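Local coordinates for protein acyl-CoA dehydrogenase (Slackia heliotrinireducens, PDB 4RM7) that is a member of the acyl-CoA dehydrogenase family, with a helical N-terminal domain, a beta middle domain and a helical C-terminal domain, at residues 40-52 with 113-125. Numbering follows the deposited sequence.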
ATOM      1  N   GLY A  40      10.483  -3.627  34.304  1.00 83.78           N
ATOM      2  CA  GLY A  40      10.366  -2.491  35.192  1.00 78.86           C
ATOM      3  C   GLY A  40      11.681  -1.779  35.421  1.00 76.28           C
ATOM      4  O   GLY A  40      12.764  -2.356  35.251  1.00 80.28           O
ATOM      5  N   LEU A  41      11.578  -0.516  35.826  1.00 68.85           N
ATOM      6  CA  LEU A  41      12.744   0.328  36.030  1.00 59.07           C
ATOM      7  C   LEU A  41      13.103   0.424  37.514  1.00 62.29           C
ATOM      8  O   LEU A  41      12.220   0.352  38.382  1.00 67.60           O
ATOM      9  CB  LEU A  41      12.493   1.719  35.445  1.00 50.86           C
ATOM     10  CG  LEU A  41      12.116   1.829  33.971  1.00 52.69           C
ATOM     11  CD1 LEU A  41      11.848   3.280  33.620  1.00 53.09           C
ATOM     12  CD2 LEU A  41      13.214   1.272  33.090  1.00 52.24           C
ATOM     13  N   PRO A  42      14.403   0.591  37.811  1.00 57.38           N
ATOM     14  CA  PRO A  42      14.855   0.684  39.205  1.00 54.36           C
ATOM     15  C   PRO A  42      14.346   1.949  39.873  1.00 59.94           C
ATOM     16  O   PRO A  42      14.088   2.936  39.175  1.00 67.88           O
ATOM     17  CB  PRO A  42      16.390   0.721  39.093  1.00 51.45           C
ATOM     18  CG  PRO A  42      16.713   0.355  37.679  1.00 58.30           C
ATOM     19  CD  PRO A  42      15.516   0.734  36.856  1.00 58.75           C
ATOM     20  N   ASP A  43      14.228   1.917  41.197  1.00 60.94           N
ATOM     21  CA  ASP A  43      13.745   3.050  41.979  1.00 65.35           C
ATOM     22  C   ASP A  43      14.503   4.327  41.646  1.00 65.86           C
ATOM     23  O   ASP A  43      13.911   5.400  41.539  1.00 66.95           O
ATOM     24  CB  ASP A  43      13.869   2.779  43.487  1.00 65.14           C
ATOM     25  CG  ASP A  43      13.080   1.556  43.948  1.00 73.40           C
ATOM     26  OD1 ASP A  43      12.149   1.113  43.245  1.00 73.47           O
ATOM     27  OD2 ASP A  43      13.387   1.046  45.046  1.00 85.92           O
ATOM     28  N   GLU A  44      15.814   4.202  41.492  1.00 62.32           N
ATOM     29  CA  GLU A  44      16.674   5.351  41.253  1.00 58.89           C
ATOM     30  C   GLU A  44      16.323   6.061  39.942  1.00 60.67           C
ATOM     31  O   GLU A  44      16.299   7.289  39.870  1.00 62.01           O
ATOM     32  CB  GLU A  44      18.138   4.921  41.234  1.00 63.50           C
ATOM     33  CG  GLU A  44      19.081   6.073  40.989  1.00 79.18           C
ATOM     34  CD  GLU A  44      20.428   5.626  40.460  1.00 91.63           C
ATOM     35  OE1 GLU A  44      20.626   4.401  40.299  1.00100.17           O
ATOM     36  OE2 GLU A  44      21.283   6.503  40.198  1.00 89.01           O
ATOM     37  N   VAL A  45      16.044   5.275  38.910  1.00 58.16           N
ATOM     38  CA  VAL A  45      15.761   5.805  37.586  1.00 50.81           C
ATOM     39  C   VAL A  45      14.411   6.509  37.579  1.00 58.14           C
ATOM     40  O   VAL A  45      14.233   7.600  37.032  1.00 55.81           O
ATOM     41  CB  VAL A  45      15.762   4.674  36.547  1.00 48.16           C
ATOM     42  CG1 VAL A  45      15.288   5.184  35.187  1.00 44.80           C
ATOM     43  CG2 VAL A  45      17.141   4.041  36.456  1.00 43.62           C
ATOM     44  N   VAL A  46      13.406   5.847  38.135  1.00 55.80           N
ATOM     45  CA  VAL A  46      12.077   6.442  38.230  1.00 55.85           C
ATOM     46  C   VAL A  46      12.033   7.652  39.135  1.00 57.45           C
ATOM     47  O   VAL A  46      11.322   8.601  38.866  1.00 59.48           O
ATOM     48  CB  VAL A  46      10.975   5.460  38.638  1.00 55.16           C
ATOM     49  CG1 VAL A  46      10.950   4.259  37.717  1.00 59.41           C
ATOM     50  CG2 VAL A  46      11.114   5.068  40.087  1.00 57.51           C
ATOM     51  N   LYS A  47      12.760   7.612  40.237  1.00 55.26           N
ATOM     52  CA  LYS A  47      12.785   8.792  41.085  1.00 57.85           C
ATOM     53  C   LYS A  47      13.479   9.954  40.369  1.00 59.81           C
ATOM     54  O   LYS A  47      13.067  11.102  40.488  1.00 67.78           O
ATOM     55  CB  LYS A  47      13.477   8.471  42.412  1.00 54.55           C
ATOM     56  CG  LYS A  47      13.849   9.679  43.248  1.00 63.96           C
ATOM     57  CD  LYS A  47      12.649  10.248  43.971  1.00 76.52           C
ATOM     58  CE  LYS A  47      13.065  11.237  45.056  1.00 82.64           C
ATOM     59  NZ  LYS A  47      11.936  12.165  45.367  1.00 87.45           N
ATOM     60  N   ALA A  48      14.528   9.654  39.608  1.00 52.52           N
ATOM     61  CA  ALA A  48      15.272  10.710  38.925  1.00 52.52           C
ATOM     62  C   ALA A  48      14.383  11.404  37.891  1.00 53.19           C
ATOM     63  O   ALA A  48      14.566  12.583  37.596  1.00 53.61           O
ATOM     64  CB  ALA A  48      16.542  10.147  38.267  1.00 44.01           C
ATOM     65  N   PHE A  49      13.409  10.672  37.354  1.00 51.70           N
ATOM     66  CA  PHE A  49      12.510  11.250  36.360  1.00 52.10           C
ATOM     67  C   PHE A  49      11.613  12.311  36.985  1.00 57.30           C
ATOM     68  O   PHE A  49      11.435  13.369  36.404  1.00 61.86           O
ATOM     69  CB  PHE A  49      11.659  10.176  35.672  1.00 47.47           C
ATOM     70  CG  PHE A  49      10.535  10.736  34.856  1.00 45.21           C
ATOM     71  CD1 PHE A  49      10.755  11.163  33.549  1.00 45.66           C
ATOM     72  CD2 PHE A  49       9.254  10.861  35.394  1.00 44.01           C
ATOM     73  CE1 PHE A  49       9.721  11.700  32.773  1.00 42.37           C
ATOM     74  CE2 PHE A  49       8.193  11.394  34.621  1.00 44.96           C
ATOM     75  CZ  PHE A  49       8.434  11.819  33.309  1.00 40.94           C
ATOM     76  N   VAL A  50      11.050  12.052  38.163  1.00 55.25           N
ATOM     77  CA  VAL A  50      10.163  13.055  38.750  1.00 54.42           C
ATOM     78  C   VAL A  50      10.965  14.172  39.394  1.00 56.42           C
ATOM     79  O   VAL A  50      10.412  15.208  39.735  1.00 58.53           O
ATOM     80  CB  VAL A  50       9.203  12.462  39.789  1.00 54.32           C
ATOM     81  CG1 VAL A  50       8.161  11.598  39.106  1.00 52.82           C
ATOM     82  CG2 VAL A  50       9.960  11.691  40.869  1.00 51.51           C
ATOM     83  N   ASP A  51      12.264  13.966  39.533  1.00 59.28           N
ATOM     84  CA  ASP A  51      13.148  14.974  40.090  1.00 59.73           C
ATOM     85  C   ASP A  51      13.725  15.836  38.997  1.00 56.79           C
ATOM     86  O   ASP A  51      14.504  16.731  39.259  1.00 62.90           O
ATOM     87  CB  ASP A  51      14.282  14.330  40.872  1.00 62.79           C
ATOM     88  CG  ASP A  51      13.851  13.849  42.224  1.00 66.79           C
ATOM     89  OD1 ASP A  51      12.811  14.312  42.710  1.00 68.41           O
ATOM     90  OD2 ASP A  51      14.549  12.999  42.796  1.00 66.10           O
ATOM     91  N   LEU A  52      13.334  15.560  37.765  1.00 49.70           N
ATOM     92  CA  LEU A  52      13.893  16.236  36.613  1.00 51.74           C
ATOM     93  C   LEU A  52      13.570  17.710  36.603  1.00 58.34           C
ATOM     94  O   LEU A  52      12.528  18.126  37.079  1.00 64.88           O
ATOM     95  CB  LEU A  52      13.345  15.625  35.340  1.00 48.34           C
ATOM     96  CG  LEU A  52      14.229  14.620  34.627  1.00 54.88           C
ATOM     97  CD1 LEU A  52      13.497  14.061  33.428  1.00 41.25           C
ATOM     98  CD2 LEU A  52      15.523  15.277  34.211  1.00 61.49           C
ATOM     99  N   ARG A 113      -0.343  11.744  45.030  1.00 61.50           N
ATOM    100  CA  ARG A 113       0.556  12.666  44.352  1.00 61.31           C
ATOM    101  C   ARG A 113       1.867  12.716  45.116  1.00 68.65           C
ATOM    102  O   ARG A 113       2.950  12.664  44.534  1.00 70.49           O
ATOM    103  CB  ARG A 113      -0.040  14.072  44.234  1.00 58.56           C
ATOM    104  CG  ARG A 113       1.021  15.122  43.867  1.00 60.18           C
ATOM    105  CD  ARG A 113       0.451  16.454  43.386  1.00 67.28           C
ATOM    106  NE  ARG A 113       0.058  16.438  41.976  1.00 79.19           N
ATOM    107  CZ  ARG A 113       0.903  16.397  40.938  1.00 83.77           C
ATOM    108  NH1 ARG A 113       0.427  16.397  39.692  1.00 75.80           N
ATOM    109  NH2 ARG A 113       2.221  16.343  41.130  1.00 83.48           N
ATOM    110  N   THR A 114       1.754  12.801  46.435  1.00 75.04           N
ATOM    111  CA  THR A 114       2.921  12.919  47.294  1.00 75.40           C
ATOM    112  C   THR A 114       3.827  11.711  47.149  1.00 74.68           C
ATOM    113  O   THR A 114       5.045  11.847  47.061  1.00 80.77           O
ATOM    114  CB  THR A 114       2.511  13.099  48.756  1.00 72.61           C
ATOM    115  OG1 THR A 114       2.055  14.446  48.941  1.00 77.57           O
ATOM    116  CG2 THR A 114       3.689  12.830  49.687  1.00 67.11           C
ATOM    117  N   GLU A 115       3.229  10.532  47.093  1.00 68.01           N
ATOM    118  CA  GLU A 115       4.011   9.328  46.932  1.00 65.69           C
ATOM    119  C   GLU A 115       4.750   9.344  45.589  1.00 70.67           C
ATOM    120  O   GLU A 115       5.915   8.942  45.495  1.00 76.79           O
ATOM    121  CB  GLU A 115       3.119   8.098  47.040  1.00 66.31           C
ATOM    122  CG  GLU A 115       3.876   6.817  46.794  1.00 81.36           C
ATOM    123  CD  GLU A 115       2.997   5.595  46.823  1.00 97.18           C
ATOM    124  OE1 GLU A 115       3.219   4.704  45.971  1.00 98.33           O
ATOM    125  OE2 GLU A 115       2.098   5.525  47.695  1.00105.32           O
ATOM    126  N   TYR A 116       4.070   9.828  44.556  1.00 65.67           N
ATOM    127  CA  TYR A 116       4.646   9.883  43.225  1.00 60.63           C
ATOM    128  C   TYR A 116       5.830  10.848  43.172  1.00 65.54           C
ATOM    129  O   TYR A 116       6.849  10.560  42.543  1.00 66.55           O
ATOM    130  CB  TYR A 116       3.576  10.280  42.203  1.00 56.42           C
ATOM    131  CG  TYR A 116       4.078  10.376  40.777  1.00 54.02           C
ATOM    132  CD1 TYR A 116       4.661   9.284  40.153  1.00 52.09           C
ATOM    133  CD2 TYR A 116       3.959  11.566  40.055  1.00 53.19           C
ATOM    134  CE1 TYR A 116       5.114   9.369  38.845  1.00 53.06           C
ATOM    135  CE2 TYR A 116       4.409  11.668  38.749  1.00 49.62           C
ATOM    136  CZ  TYR A 116       4.984  10.565  38.150  1.00 53.12           C
ATOM    137  OH  TYR A 116       5.427  10.664  36.856  1.00 53.81           O
ATOM    138  N   GLN A 117       5.704  11.986  43.845  1.00 69.46           N
ATOM    139  CA  GLN A 117       6.778  12.978  43.856  1.00 69.99           C
ATOM    140  C   GLN A 117       7.954  12.528  44.708  1.00 71.78           C
ATOM    141  O   GLN A 117       9.104  12.871  44.431  1.00 81.82           O
ATOM    142  CB  GLN A 117       6.241  14.325  44.333  1.00 70.90           C
ATOM    143  CG  GLN A 117       5.244  14.903  43.334  1.00 72.29           C
ATOM    144  CD  GLN A 117       4.561  16.169  43.806  1.00 82.31           C
ATOM    145  OE1 GLN A 117       4.187  17.019  42.995  1.00 89.36           O
ATOM    146  NE2 GLN A 117       4.379  16.300  45.115  1.00 83.88           N
ATOM    147  N   ASP A 118       7.673  11.724  45.723  1.00 70.76           N
ATOM    148  CA  ASP A 118       8.723  11.259  46.613  1.00 75.36           C
ATOM    149  C   ASP A 118       9.400   9.982  46.118  1.00 75.51           C
ATOM    150  O   ASP A 118      10.519   9.688  46.519  1.00 82.31           O
ATOM    151  CB  ASP A 118       8.167  11.038  48.026  1.00 76.39           C
ATOM    152  CG  ASP A 118       7.644  12.322  48.666  1.00 83.62           C
ATOM    153  OD1 ASP A 118       7.981  13.427  48.181  1.00 85.24           O
ATOM    154  OD2 ASP A 118       6.899  12.223  49.667  1.00 89.91           O
ATOM    155  N   THR A 119       8.739   9.214  45.259  1.00 71.88           N
ATOM    156  CA  THR A 119       9.336   7.953  44.815  1.00 69.87           C
ATOM    157  C   THR A 119       9.364   7.755  43.299  1.00 71.23           C
ATOM    158  O   THR A 119      10.147   6.949  42.803  1.00 71.93           O
ATOM    159  CB  THR A 119       8.609   6.750  45.415  1.00 70.04           C
ATOM    160  OG1 THR A 119       7.350   6.580  44.753  1.00 67.24           O
ATOM    161  CG2 THR A 119       8.382   6.952  46.906  1.00 69.94           C
ATOM    162  N   GLY A 120       8.534   8.493  42.576  1.00 68.40           N
ATOM    163  CA  GLY A 120       8.456   8.331  41.141  1.00 63.54           C
ATOM    164  C   GLY A 120       7.587   7.173  40.722  1.00 62.73           C
ATOM    165  O   GLY A 120       7.596   6.768  39.574  1.00 61.94           O
ATOM    166  N   ARG A 121       6.831   6.638  41.667  1.00 65.52           N
ATOM    167  CA  ARG A 121       5.939   5.523  41.408  1.00 65.41           C
ATOM    168  C   ARG A 121       4.546   5.827  41.927  1.00 69.00           C
ATOM    169  O   ARG A 121       4.366   6.677  42.778  1.00 66.91           O
ATOM    170  CB  ARG A 121       6.472   4.239  42.036  1.00 61.95           C
ATOM    171  CG  ARG A 121       7.622   3.614  41.279  1.00 63.11           C
ATOM    172  CD  ARG A 121       8.005   2.262  41.845  1.00 65.21           C
ATOM    173  NE  ARG A 121       9.437   2.023  41.758  1.00 68.58           N
ATOM    174  CZ  ARG A 121      10.030   1.399  40.752  1.00 69.80           C
ATOM    175  NH1 ARG A 121       9.320   0.947  39.738  1.00 68.19           N
ATOM    176  NH2 ARG A 121      11.337   1.230  40.757  1.00 70.65           N
ATOM    177  N   LEU A 122       3.560   5.142  41.374  1.00 73.86           N
ATOM    178  CA  LEU A 122       2.176   5.303  41.772  1.00 64.34           C
ATOM    179  C   LEU A 122       1.730   4.025  42.438  1.00 67.85           C
ATOM    180  O   LEU A 122       2.091   2.943  42.015  1.00 79.12           O
ATOM    181  CB  LEU A 122       1.299   5.581  40.563  1.00 62.12           C
ATOM    182  CG  LEU A 122       1.265   7.019  40.067  1.00 65.70           C
ATOM    183  CD1 LEU A 122       0.365   7.129  38.857  1.00 67.15           C
ATOM    184  CD2 LEU A 122       0.787   7.953  41.158  1.00 67.02           C
ATOM    185  N   SER A 123       0.953   4.150  43.494  1.00 68.86           N
ATOM    186  CA  SER A 123       0.558   3.002  44.280  1.00 69.82           C
ATOM    187  C   SER A 123      -0.733   2.375  43.786  1.00 73.08           C
ATOM    188  O   SER A 123      -1.266   1.491  44.425  1.00 88.82           O
ATOM    189  CB  SER A 123       0.442   3.372  45.754  1.00 71.08           C
ATOM    190  OG  SER A 123      -0.670   4.207  45.984  1.00 76.83           O
ATOM    191  N   TYR A 124      -1.254   2.851  42.669  1.00 64.25           N
ATOM    192  CA  TYR A 124      -2.495   2.313  42.142  1.00 61.26           C
ATOM    193  C   TYR A 124      -2.419   1.979  40.664  1.00 61.00           C
ATOM    194  O   TYR A 124      -1.555   2.460  39.962  1.00 60.39           O
ATOM    195  CB  TYR A 124      -3.654   3.265  42.414  1.00 55.57           C
ATOM    196  CG  TYR A 124      -3.533   4.603  41.748  1.00 53.81           C
ATOM    197  CD1 TYR A 124      -4.024   4.808  40.478  1.00 55.00           C
ATOM    198  CD2 TYR A 124      -2.935   5.663  42.393  1.00 58.32           C
ATOM    199  CE1 TYR A 124      -3.919   6.034  39.866  1.00 59.70           C
ATOM    200  CE2 TYR A 124      -2.827   6.894  41.788  1.00 62.29           C
ATOM    201  CZ  TYR A 124      -3.321   7.070  40.525  1.00 68.40           C
ATOM    202  OH  TYR A 124      -3.212   8.293  39.917  1.00 86.01           O
ATOM    203  N   ALA A 125      -3.313   1.114  40.214  1.00 57.14           N
ATOM    204  CA  ALA A 125      -3.404   0.760  38.811  1.00 49.52           C
ATOM    205  C   ALA A 125      -4.805   0.982  38.281  1.00 57.36           C
ATOM    206  O   ALA A 125      -5.769   0.641  38.930  1.00 75.32           O
ATOM    207  CB  ALA A 125      -2.980  -0.673  38.598  1.00 48.96           C
TER
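Arg121 reaches back to Leu41 and Asp43, tying the loop after helix 106-119 to the N-terminal turn of helix 43-50, two helices of the N-terminal helical domain of the acyl-CoA dehydrogenase fold. Its NH2 donates to Leu41 O at 2.7 Å, nearly in the guanidinium plane. The same NH2 forms a salt bridge with Asp43 OD1 at 2.6 Å. Asp43 offers its anti lone pair, and the carboxylate and guanidinium planes stand 77° apart. Two acceptors hold NH2, while one face of the guanidinium lies against Val46 CG2.

Further along helix 43-50, a bend at chi2 (78°) carries the Lys47 ammonium over to Gln117 O, NZ donating at 3.1 Å in the carbonyl plane, and weakly to Asp118 O. The ammonium also forms a salt bridge with Asp51. Helices 43-50 and 113-119 cross at -111°; Gly120, with positive phi, brings its CA within 4.4 Å of Lys47 CA, and Val50 and Phe49 pack beyond it. Val50 CG2 rests on Gly120 CA, while Val50 CG1 lies over one face of the Tyr116 ring in a CH-pi contact. Phe49, whose ring also stacks with Phe90, turns its edge to the same tyrosine, CE2 lying 3.6 Å from Tyr116 OH.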